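Side-chain contact in putative mandelate racemase (Salmonella typhimurium, PDB 2O56), which binds magnesium and belongs to the enolase superfamily; its reaction is not established but may be that of a hydro-lyase: residues 29-34 with 39-44. Numbering follows the deposited sequence.
Sequences VVKINT and SGFGEV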
loop_
_atom_site.group_PDB
_atom_site.type_symbol
_atom_site.label_atom_id
_atom_site.label_comp_id
_atom_site.label_asym_id
_atom_site.label_seq_id
_atom_site.Cartn_x
_atom_site.Cartn_y
_atom_site.Cartn_z
ATOM N N VAL A 29 -13.357 -6.478 -43.548
ATOM C CA VAL A 29 -14.705 -6.058 -43.241
ATOM C C VAL A 29 -15.589 -7.257 -42.900
ATOM O O VAL A 29 -15.486 -8.325 -43.516
ATOM C CB VAL A 29 -15.281 -5.192 -44.404
ATOM C CG1 VAL A 29 -16.783 -5.112 -44.344
ATOM C CG2 VAL A 29 -14.645 -3.795 -44.378
ATOM N N VAL A 30 -16.429 -7.095 -41.886
ATOM C CA VAL A 30 -17.415 -8.119 -41.538
ATOM C C VAL A 30 -18.752 -7.542 -41.968
ATOM O O VAL A 30 -19.075 -6.416 -41.607
ATOM C CB VAL A 30 -17.458 -8.363 -40.023
ATOM C CG1 VAL A 30 -18.511 -9.392 -39.680
ATOM C CG2 VAL A 30 -16.105 -8.822 -39.511
ATOM N N LYS A 31 -19.490 -8.299 -42.776
ATOM C CA LYS A 31 -20.796 -7.899 -43.265
ATOM C C LYS A 31 -21.782 -8.948 -42.783
ATOM O O LYS A 31 -21.684 -10.112 -43.148
ATOM C CB LYS A 31 -20.805 -7.866 -44.796
ATOM C CG LYS A 31 -22.114 -7.358 -45.402
ATOM C CD LYS A 31 -21.988 -7.270 -46.925
ATOM C CE LYS A 31 -23.344 -7.178 -47.600
ATOM N NZ LYS A 31 -23.938 -8.508 -47.749
ATOM N N ILE A 32 -22.714 -8.528 -41.945
ATOM C CA ILE A 32 -23.572 -9.448 -41.255
ATOM C C ILE A 32 -24.937 -9.331 -41.931
ATOM O O ILE A 32 -25.443 -8.210 -42.141
ATOM C CB ILE A 32 -23.685 -9.082 -39.772
ATOM C CG1 ILE A 32 -22.330 -9.266 -39.083
ATOM C CG2 ILE A 32 -24.717 -9.958 -39.080
ATOM C CD1 ILE A 32 -22.405 -9.220 -37.572
ATOM N N ASN A 33 -25.520 -10.471 -42.296
ATOM C CA ASN A 33 -26.726 -10.462 -43.134
ATOM C C ASN A 33 -27.894 -11.050 -42.387
ATOM O O ASN A 33 -27.737 -12.027 -41.659
ATOM C CB ASN A 33 -26.480 -11.226 -44.450
ATOM C CG ASN A 33 -25.295 -10.683 -45.219
ATOM O OD1 ASN A 33 -25.264 -9.505 -45.559
ATOM N ND2 ASN A 33 -24.302 -11.530 -45.473
ATOM N N THR A 34 -29.070 -10.452 -42.546
ATOM C CA THR A 34 -30.226 -10.864 -41.762
ATOM C C THR A 34 -31.353 -11.392 -42.637
ATOM O O THR A 34 -31.390 -11.130 -43.835
ATOM C CB THR A 34 -30.771 -9.726 -40.871
ATOM O OG1 THR A 34 -31.200 -8.641 -41.689
ATOM C CG2 THR A 34 -29.705 -9.223 -39.886
ATOM N N SER A 39 -28.311 -5.513 -43.801
ATOM C CA SER A 39 -26.892 -5.877 -43.651
ATOM C C SER A 39 -26.099 -4.828 -42.860
ATOM O O SER A 39 -26.170 -3.636 -43.152
ATOM C CB SER A 39 -26.204 -6.104 -45.012
ATOM O OG SER A 39 -26.698 -7.257 -45.676
ATOM N N GLY A 40 -25.333 -5.296 -41.874
ATOM C CA GLY A 40 -24.452 -4.430 -41.090
ATOM C C GLY A 40 -23.007 -4.526 -41.529
ATOM O O GLY A 40 -22.534 -5.601 -41.889
ATOM N N PHE A 41 -22.294 -3.407 -41.481
ATOM C CA PHE A 41 -20.877 -3.398 -41.855
ATOM C C PHE A 41 -19.964 -3.021 -40.660
ATOM O O PHE A 41 -20.209 -2.044 -39.948
ATOM C CB PHE A 41 -20.628 -2.420 -43.013
ATOM C CG PHE A 41 -21.175 -2.869 -44.356
ATOM C CD1 PHE A 41 -20.315 -3.337 -45.346
ATOM C CD2 PHE A 41 -22.540 -2.788 -44.640
ATOM C CE1 PHE A 41 -20.808 -3.735 -46.595
ATOM C CE2 PHE A 41 -23.042 -3.180 -45.878
ATOM C CZ PHE A 41 -22.176 -3.639 -46.857
ATOM N N GLY A 42 -18.911 -3.811 -40.465
ATOM C CA GLY A 42 -17.912 -3.558 -39.432
ATOM C C GLY A 42 -16.521 -3.745 -39.995
ATOM O O GLY A 42 -16.347 -4.270 -41.092
ATOM N N GLU A 43 -15.522 -3.297 -39.251
ATOM C CA GLU A 43 -14.161 -3.413 -39.691
ATOM C C GLU A 43 -13.303 -4.082 -38.602
ATOM O O GLU A 43 -13.490 -3.827 -37.414
ATOM C CB GLU A 43 -13.630 -2.026 -40.050
ATOM C CG GLU A 43 -12.239 -2.058 -40.569
ATOM C CD GLU A 43 -11.857 -0.809 -41.269
ATOM O OE1 GLU A 43 -12.772 -0.052 -41.640
ATOM O OE2 GLU A 43 -10.636 -0.582 -41.439
ATOM N N VAL A 44 -12.403 -4.969 -39.021
ATOM C CA VAL A 44 -11.479 -5.655 -38.112
ATOM C C VAL A 44 -10.175 -4.875 -38.173
ATOM O O VAL A 44 -9.521 -4.857 -39.217
ATOM C CB VAL A 44 -11.206 -7.107 -38.581
ATOM C CG1 VAL A 44 -10.141 -7.789 -37.711
ATOM C CG2 VAL A 44 -12.506 -7.926 -38.618
HETATM O O HOH W 1 -29.099 -8.777 -44.919
#
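Lys-31 lies alongside Phe-41 in a non-hydrogen-bonded pair of this antiparallel hairpin, its CG 4.1 Å from the ring centroid in a CH-pi contact over one face and its CD 3.6 Å from Phe-41 CZ. The extended aliphatic stem follows the ring, and a bend at chi4 (-82°) turns NZ to Asn-33 OD1, 2.7 Å away. Ser-39 OG gives the same oxygen a second bond, also 2.7 Å, in the carbonyl plane on a lone pair. Asn-33 ND2 donates to Asp-10 and Ser-8, so both ends of the amide are held; asparagine suits the place because it accepts and donates at once. This end is the looser one: its three polar side chains are partly exposed, and a water links Ser-39 OG to Thr-34 N. Farther along, the contact is buried and apolar, suiting branched valines: Val-29 CG1 approaches Phe-41 CD1, and on the other face Val-30 CG2 meets Val-44 CG2 at 3.8 Å. Gly-42 N bonds Val-30 O at 2.8 Å, and Gly-40 pairs likewise with Ile-32; lacking side chains, these glycines probably let helix 93-114 come close, where it packs on Ile-32. Helix 328-340 covers Val-29 and Phe-41, whereas strand 6-13 continues the N-terminal domain's sheet beyond 29-34, leaving 39-44 as its outer strand within the chain.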